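Local coordinates for double stranded RNA binding protein A (Xenopus laevis, PDB 1DI2), which binds double-stranded RNA, here through the second of its double-stranded RNA-binding domains, at residues G4-L9 with R16-T21; A23-P28 with T50-A55. The protein carries 1 engineered substitution. All blocks are in the same frame, centred on the assembly; numbering follows the deposited sequence.

In the fold
Both interactions use strand 19-26, an edge strand, and the first in sequence, of the three-stranded antiparallel sheet, and they lie in series along the chain. Interaction 1 sets the start of this strand and the turn before it against helix 2-13; interaction 2 joins the strand's far end to the beginning of helix 52-68. Their centres are 20 Å apart, on opposite sides of the centre of the chain. The nearest atom of interaction 1 is about 10 Å from the bound RNA, whereas interaction 2 meets the RNA directly through residues 50-52. One contact thus belongs to the helix-sheet framework and the other to the RNA-binding surface.

Interaction 1 of 2, residues G4-L9 with R16-T21; sequences GSLQEL and RLPEYT
The ring of Tyr-20 is met obliquely by Leu-6, whose CD2 methyl lies 3.5 Å from the phenolic oxygen OH and 4.4 Å from CZ. Lys-56 adds a cation-pi contact to the same ring, and Cys-38, Val-3 and Ala-60 pack on this tyrosine from the sheet and the two helices. Within 16-21, the guanidinium of Arg-16 has Glu-19 OE2 at its edge and in its plane, an NH1-OE2 salt bridge of 3.5 Å that spans the turn into the strand. Pro-18, between them in sequence, carries much of the contact with the helix: its CG reaches Leu-6 CG at 3.7 Å, the two side chains running past each other in opposite directions. Leu-6 reaches both partners with its CG trans to the backbone N (chi1 176°), and is itself buried against Leu-63 and Leu-64 of helix 52-68. At the exposed margin, Gln-7 CG lies 3.9 Å from Leu-17 CD2. No hydrogen bond joins the two segments; the contact is largely apolar. Helix 2-13 thereby packs against the loop leading into strand 19-26 and the start of that strand, within the alpha-beta-beta-beta-alpha fold of double-stranded RNA-binding domains.

Interaction 2 of 2, residues A23-P28 with T50-A55; sequences AQESGP and TSKQVA. With nucleotides of chain B.
Glu-25 and Lys-52 meet at the ends of their side chains, where Glu-25 OE1 forms a rather long salt bridge with Lys-52 NZ at 3.4 Å, and Lys-52 CE lies closer still, at 3.1 Å. Little surface is buried between the segments, and their backbones stay well apart, with 9.0 Å between the CA atoms of Glu-25 and Lys-52. The closer fit is on the RNA side. Lys-52 N donates to OP1 of G8 of chain B at 3.0 Å. The lysine chain is extended beyond CG, which carries NZ along the RNA strand to OP1 of C9 of chain B at 2.8 Å; a weak bond to O3' of G8 of chain B accompanies it. Ser-51 sits at the N-cap and accepts from Val-54 N through OG (3.1 Å, 165°), while its CB lies 3.5 Å from OP1 of G8 of chain B. Phe-34 of the neighbouring strand packs on both Glu-25 and Lys-52. One ammonium group is therefore shared between a protein carboxylate and the RNA backbone, and the G8 phosphate of chain B lies at the start of helix 52-68, where the helix dipole would probably favour it. Bonds to phosphate and sugar oxygens are consistent with recognition independent of base sequence.

Interaction 1 of 2, residues G4-L9 with R16-T21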
loop_
_atom_site.group_PDB
_atom_site.type_symbol
_atom_site.label_atom_id
_atom_site.label_comp_id
_atom_site.label_asym_id
_atom_site.label_seq_id
_atom_site.Cartn_x
_atom_site.Cartn_y
_atom_site.Cartn_z
ATOM N N GLY E 4 -6.402 13.147 -6.837
ATOM C CA GLY E 4 -7.609 13.948 -6.926
ATOM C C GLY E 4 -7.402 15.399 -6.531
ATOM O O GLY E 4 -7.923 16.317 -7.176
ATOM N N SER E 5 -6.644 15.615 -5.461
ATOM C CA SER E 5 -6.386 16.972 -5.004
ATOM C C SER E 5 -5.589 17.759 -6.038
ATOM O O SER E 5 -5.831 18.949 -6.235
ATOM C CB SER E 5 -5.649 16.949 -3.666
ATOM O OG SER E 5 -6.497 16.458 -2.643
ATOM N N LEU E 6 -4.657 17.092 -6.705
ATOM C CA LEU E 6 -3.853 17.755 -7.721
ATOM C C LEU E 6 -4.726 18.129 -8.928
ATOM O O LEU E 6 -4.606 19.226 -9.481
ATOM C CB LEU E 6 -2.701 16.850 -8.167
ATOM C CG LEU E 6 -1.863 17.446 -9.306
ATOM C CD1 LEU E 6 -1.261 18.770 -8.848
ATOM C CD2 LEU E 6 -0.755 16.490 -9.696
ATOM N N GLN E 7 -5.619 17.224 -9.330
ATOM C CA GLN E 7 -6.496 17.503 -10.467
ATOM C C GLN E 7 -7.365 18.723 -10.187
ATOM O O GLN E 7 -7.521 19.594 -11.055
ATOM C CB GLN E 7 -7.400 16.301 -10.783
ATOM C CG GLN E 7 -8.393 16.571 -11.904
ATOM C CD GLN E 7 -9.174 15.334 -12.325
ATOM O OE1 GLN E 7 -8.593 14.335 -12.753
ATOM N NE2 GLN E 7 -10.497 15.398 -12.210
ATOM N N GLU E 8 -7.929 18.782 -8.979
ATOM C CA GLU E 8 -8.792 19.896 -8.587
ATOM C C GLU E 8 -8.043 21.215 -8.585
ATOM O O GLU E 8 -8.590 22.251 -8.988
ATOM C CB GLU E 8 -9.408 19.615 -7.216
ATOM C CG GLU E 8 -10.570 18.625 -7.278
ATOM C CD GLU E 8 -11.044 18.205 -5.906
ATOM O OE1 GLU E 8 -11.239 19.085 -5.044
ATOM O OE2 GLU E 8 -11.233 16.992 -5.698
ATOM N N LEU E 9 -6.799 21.173 -8.113
ATOM C CA LEU E 9 -5.944 22.355 -8.096
ATOM C C LEU E 9 -5.829 22.882 -9.524
ATOM O O LEU E 9 -6.126 24.052 -9.793
ATOM C CB LEU E 9 -4.548 21.986 -7.580
ATOM C CG LEU E 9 -3.480 23.086 -7.592
ATOM C CD1 LEU E 9 -3.929 24.220 -6.691
ATOM C CD2 LEU E 9 -2.130 22.528 -7.116
ATOM N N ARG E 16 -3.835 23.049 -17.688
ATOM C CA ARG E 16 -4.222 21.840 -18.399
ATOM C C ARG E 16 -4.047 20.762 -17.332
ATOM O O ARG E 16 -3.218 20.911 -16.439
ATOM C CB ARG E 16 -3.301 21.550 -19.588
ATOM C CG ARG E 16 -3.447 22.537 -20.730
ATOM C CD ARG E 16 -2.644 22.165 -21.992
ATOM N NE ARG E 16 -2.961 20.846 -22.544
ATOM C CZ ARG E 16 -2.350 19.714 -22.201
ATOM N NH1 ARG E 16 -1.383 19.719 -21.291
ATOM N NH2 ARG E 16 -2.704 18.568 -22.773
ATOM N N LEU E 17 -4.829 19.694 -17.424
ATOM C CA LEU E 17 -4.775 18.614 -16.443
ATOM C C LEU E 17 -3.414 17.928 -16.358
ATOM O O LEU E 17 -2.663 17.894 -17.328
ATOM C CB LEU E 17 -5.857 17.565 -16.760
ATOM C CG LEU E 17 -7.320 18.022 -16.700
ATOM C CD1 LEU E 17 -8.231 16.957 -17.295
ATOM C CD2 LEU E 17 -7.707 18.325 -15.264
ATOM N N PRO E 18 -3.087 17.368 -15.182
ATOM C CA PRO E 18 -1.817 16.676 -14.969
ATOM C C PRO E 18 -1.596 15.511 -15.936
ATOM O O PRO E 18 -2.536 14.808 -16.313
ATOM C CB PRO E 18 -1.938 16.190 -13.524
ATOM C CG PRO E 18 -2.785 17.269 -12.895
ATOM C CD PRO E 18 -3.875 17.360 -13.939
ATOM N N GLU E 19 -0.345 15.317 -16.334
ATOM C CA GLU E 19 -0.005 14.212 -17.217
ATOM C C GLU E 19 0.915 13.247 -16.479
ATOM O O GLU E 19 1.926 13.659 -15.906
ATOM C CB GLU E 19 0.705 14.704 -18.474
ATOM C CG GLU E 19 -0.078 15.714 -19.284
ATOM C CD GLU E 19 0.648 16.104 -20.556
ATOM O OE1 GLU E 19 1.897 16.046 -20.563
ATOM O OE2 GLU E 19 -0.021 16.494 -21.536
ATOM N N TYR E 20 0.557 11.965 -16.489
ATOM C CA TYR E 20 1.371 10.949 -15.828
ATOM C C TYR E 20 1.970 9.991 -16.857
ATOM O O TYR E 20 1.275 9.506 -17.749
ATOM C CB TYR E 20 0.548 10.154 -14.805
ATOM C CG TYR E 20 -0.043 10.988 -13.687
ATOM C CD1 TYR E 20 -1.266 11.659 -13.851
ATOM C CD2 TYR E 20 0.605 11.096 -12.462
ATOM C CE1 TYR E 20 -1.826 12.406 -12.800
ATOM C CE2 TYR E 20 0.060 11.834 -11.417
ATOM C CZ TYR E 20 -1.150 12.485 -11.583
ATOM O OH TYR E 20 -1.672 13.195 -10.528
ATOM N N THR E 21 3.259 9.719 -16.712
ATOM C CA THR E 21 3.975 8.840 -17.623
ATOM C C THR E 21 4.891 7.877 -16.857
ATOM O O THR E 21 5.478 8.251 -15.838
ATOM C CB THR E 21 4.828 9.676 -18.603
ATOM O OG1 THR E 21 5.756 10.467 -17.863
ATOM C CG2 THR E 21 3.962 10.635 -19.402
#

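Interaction 2 of 2, residues A23-P28 with T50-A55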
loop_
_atom_site.group_PDB
_atom_site.type_symbol
_atom_site.label_atom_id
_atom_site.label_comp_id
_atom_site.label_asym_id
_atom_site.label_seq_id
_atom_site.Cartn_x
_atom_site.Cartn_y
_atom_site.Cartn_z
ATOM N N ALA E 23 8.136 6.308 -16.217
ATOM C CA ALA E 23 9.530 6.635 -16.482
ATOM C C ALA E 23 10.455 5.438 -16.340
ATOM O O ALA E 23 11.540 5.409 -16.915
ATOM C CB ALA E 23 9.973 7.745 -15.541
ATOM N N GLN E 24 10.041 4.454 -15.554
ATOM C CA GLN E 24 10.872 3.280 -15.370
ATOM C C GLN E 24 10.089 2.132 -14.752
ATOM O O GLN E 24 9.168 2.339 -13.951
ATOM C CB GLN E 24 12.074 3.623 -14.487
ATOM C CG GLN E 24 13.095 2.505 -14.315
ATOM C CD GLN E 24 13.687 2.036 -15.638
ATOM O OE1 GLN E 24 13.034 1.330 -16.410
ATOM N NE2 GLN E 24 14.924 2.444 -15.912
ATOM N N GLU E 25 10.474 0.923 -15.150
ATOM C CA GLU E 25 9.871 -0.313 -14.674
ATOM C C GLU E 25 11.054 -1.249 -14.448
ATOM O O GLU E 25 11.843 -1.470 -15.363
ATOM C CB GLU E 25 8.923 -0.883 -15.746
ATOM C CG GLU E 25 7.653 -0.053 -15.962
ATOM C CD GLU E 25 6.765 -0.577 -17.093
ATOM O OE1 GLU E 25 5.540 -0.710 -16.880
ATOM O OE2 GLU E 25 7.285 -0.833 -18.200
ATOM N N SER E 26 11.189 -1.785 -13.236
ATOM C CA SER E 26 12.303 -2.685 -12.947
ATOM C C SER E 26 12.062 -3.732 -11.867
ATOM O O SER E 26 11.000 -3.787 -11.241
ATOM C CB SER E 26 13.534 -1.875 -12.542
ATOM O OG SER E 26 13.310 -1.218 -11.310
ATOM N N GLY E 27 13.096 -4.546 -11.650
ATOM C CA GLY E 27 13.052 -5.590 -10.640
ATOM C C GLY E 27 12.468 -6.909 -11.108
ATOM O O GLY E 27 11.899 -7.001 -12.200
ATOM N N PRO E 28 12.595 -7.967 -10.291
ATOM C CA PRO E 28 12.061 -9.282 -10.659
ATOM C C PRO E 28 10.522 -9.227 -10.692
ATOM O O PRO E 28 9.915 -8.339 -10.097
ATOM C CB PRO E 28 12.608 -10.176 -9.550
ATOM C CG PRO E 28 12.581 -9.229 -8.347
ATOM C CD PRO E 28 13.259 -8.030 -8.977
ATOM N N THR E 50 5.750 0.130 -5.352
ATOM C CA THR E 50 5.583 -1.272 -5.689
ATOM C C THR E 50 4.581 -1.504 -6.816
ATOM O O THR E 50 4.477 -2.607 -7.338
ATOM C CB THR E 50 5.151 -2.081 -4.450
ATOM O OG1 THR E 50 4.001 -1.465 -3.862
ATOM C CG2 THR E 50 6.279 -2.138 -3.419
ATOM N N SER E 51 3.838 -0.475 -7.196
ATOM C CA SER E 51 2.866 -0.637 -8.269
ATOM C C SER E 51 2.687 0.682 -8.987
ATOM O O SER E 51 2.989 1.737 -8.439
ATOM C CB SER E 51 1.512 -1.088 -7.710
ATOM O OG SER E 51 0.927 -0.080 -6.904
ATOM N N LYS E 52 2.193 0.626 -10.218
ATOM C CA LYS E 52 1.972 1.847 -10.977
ATOM C C LYS E 52 1.018 2.765 -10.239
ATOM O O LYS E 52 1.147 3.981 -10.316
ATOM C CB LYS E 52 1.413 1.530 -12.364
ATOM C CG LYS E 52 2.414 0.864 -13.290
ATOM C CD LYS E 52 1.793 0.591 -14.658
ATOM C CE LYS E 52 2.823 0.045 -15.630
ATOM N NZ LYS E 52 2.228 -0.173 -16.974
ATOM N N GLN E 53 0.059 2.175 -9.531
ATOM C CA GLN E 53 -0.923 2.939 -8.777
ATOM C C GLN E 53 -0.227 3.697 -7.653
ATOM O O GLN E 53 -0.428 4.906 -7.489
ATOM C CB GLN E 53 -2.012 2.009 -8.208
ATOM C CG GLN E 53 -2.818 2.604 -7.043
ATOM C CD GLN E 53 -3.913 1.672 -6.518
ATOM O OE1 GLN E 53 -3.730 0.454 -6.440
ATOM N NE2 GLN E 53 -5.044 2.252 -6.124
ATOM N N VAL E 54 0.599 2.991 -6.887
ATOM C CA VAL E 54 1.307 3.623 -5.788
ATOM C C VAL E 54 2.280 4.684 -6.283
ATOM O O VAL E 54 2.307 5.793 -5.744
ATOM C CB VAL E 54 2.036 2.567 -4.900
ATOM C CG1 VAL E 54 2.971 3.254 -3.893
ATOM C CG2 VAL E 54 0.995 1.743 -4.133
ATOM N N ALA E 55 3.063 4.362 -7.315
ATOM C CA ALA E 55 4.025 5.325 -7.858
ATOM C C ALA E 55 3.312 6.610 -8.288
ATOM O O ALA E 55 3.829 7.715 -8.098
ATOM C CB ALA E 55 4.765 4.729 -9.051
ATOM P P G B 8 0.734 -3.373 -11.003
ATOM O OP1 G B 8 0.830 -1.889 -11.040
ATOM O OP2 G B 8 -0.472 -4.003 -10.384
ATOM O "O5'" G B 8 0.887 -3.920 -12.482
ATOM C "C5'" G B 8 2.002 -3.550 -13.286
ATOM C "C4'" G B 8 1.958 -4.274 -14.608
ATOM O "O4'" G B 8 2.098 -5.701 -14.381
ATOM C "C3'" G B 8 0.644 -4.154 -15.364
ATOM O "O3'" G B 8 0.602 -2.932 -16.093
ATOM C "C2'" G B 8 0.696 -5.378 -16.276
ATOM O "O2'" G B 8 1.572 -5.208 -17.372
ATOM C "C1'" G B 8 1.335 -6.412 -15.350
ATOM N N9 G B 8 0.384 -7.266 -14.648
ATOM C C8 G B 8 0.022 -7.179 -13.327
ATOM N N7 G B 8 -0.823 -8.104 -12.964
ATOM C C5 G B 8 -1.041 -8.842 -14.118
ATOM C C6 G B 8 -1.868 -9.966 -14.341
ATOM O O6 G B 8 -2.595 -10.552 -13.529
ATOM N N1 G B 8 -1.797 -10.404 -15.659
ATOM C C2 G B 8 -1.032 -9.828 -16.640
ATOM N N2 G B 8 -1.106 -10.388 -17.854
ATOM N N3 G B 8 -0.255 -8.774 -16.445
ATOM C C4 G B 8 -0.309 -8.338 -15.172
ATOM P P C B 7 0.913 -6.007 -5.697
ATOM O OP1 C B 7 0.842 -4.622 -5.154
ATOM O OP2 C B 7 -0.320 -6.815 -5.803
ATOM O "O5'" C B 7 1.500 -5.916 -7.169
ATOM C "C5'" C B 7 2.694 -5.187 -7.434
ATOM C "C4'" C B 7 3.182 -5.487 -8.822
ATOM O "O4'" C B 7 3.548 -6.896 -8.933
ATOM C "C3'" C B 7 2.153 -5.295 -9.925
ATOM O "O3'" C B 7 2.053 -3.916 -10.262
ATOM C "C2'" C B 7 2.765 -6.142 -11.033
ATOM O "O2'" C B 7 3.908 -5.516 -11.589
ATOM C "C1'" C B 7 3.244 -7.360 -10.239
ATOM N N1 C B 7 2.214 -8.398 -10.132
ATOM C C2 C B 7 2.012 -9.250 -11.213
ATOM O O2 C B 7 2.712 -9.107 -12.226
ATOM N N3 C B 7 1.063 -10.209 -11.133
ATOM C C4 C B 7 0.324 -10.325 -10.025
ATOM N N4 C B 7 -0.604 -11.291 -9.991
ATOM C C5 C B 7 0.504 -9.463 -8.908
ATOM C C6 C B 7 1.455 -8.523 -9.002
ATOM P P C B 9 -0.809 -2.242 -16.421
ATOM O OP1 C B 9 -0.488 -0.962 -17.104
ATOM O OP2 C B 9 -1.676 -2.244 -15.214
ATOM O "O5'" C B 9 -1.469 -3.228 -17.484
ATOM C "C5'" C B 9 -0.882 -3.410 -18.768
ATOM C "C4'" C B 9 -1.573 -4.529 -19.503
ATOM O "O4'" C B 9 -1.373 -5.777 -18.787
ATOM C "C3'" C B 9 -3.082 -4.403 -19.627
ATOM O "O3'" C B 9 -3.431 -3.585 -20.738
ATOM C "C2'" C B 9 -3.500 -5.848 -19.851
ATOM O "O2'" C B 9 -3.275 -6.252 -21.185
ATOM C "C1'" C B 9 -2.525 -6.592 -18.934
ATOM N N1 C B 9 -3.065 -6.900 -17.597
ATOM C C2 C B 9 -3.902 -8.008 -17.455
ATOM O O2 C B 9 -4.204 -8.661 -18.468
ATOM N N3 C B 9 -4.368 -8.335 -16.227
ATOM C C4 C B 9 -4.029 -7.602 -15.165
ATOM N N4 C B 9 -4.486 -7.991 -13.961
ATOM C C5 C B 9 -3.199 -6.446 -15.285
ATOM C C6 C B 9 -2.743 -6.135 -16.508
#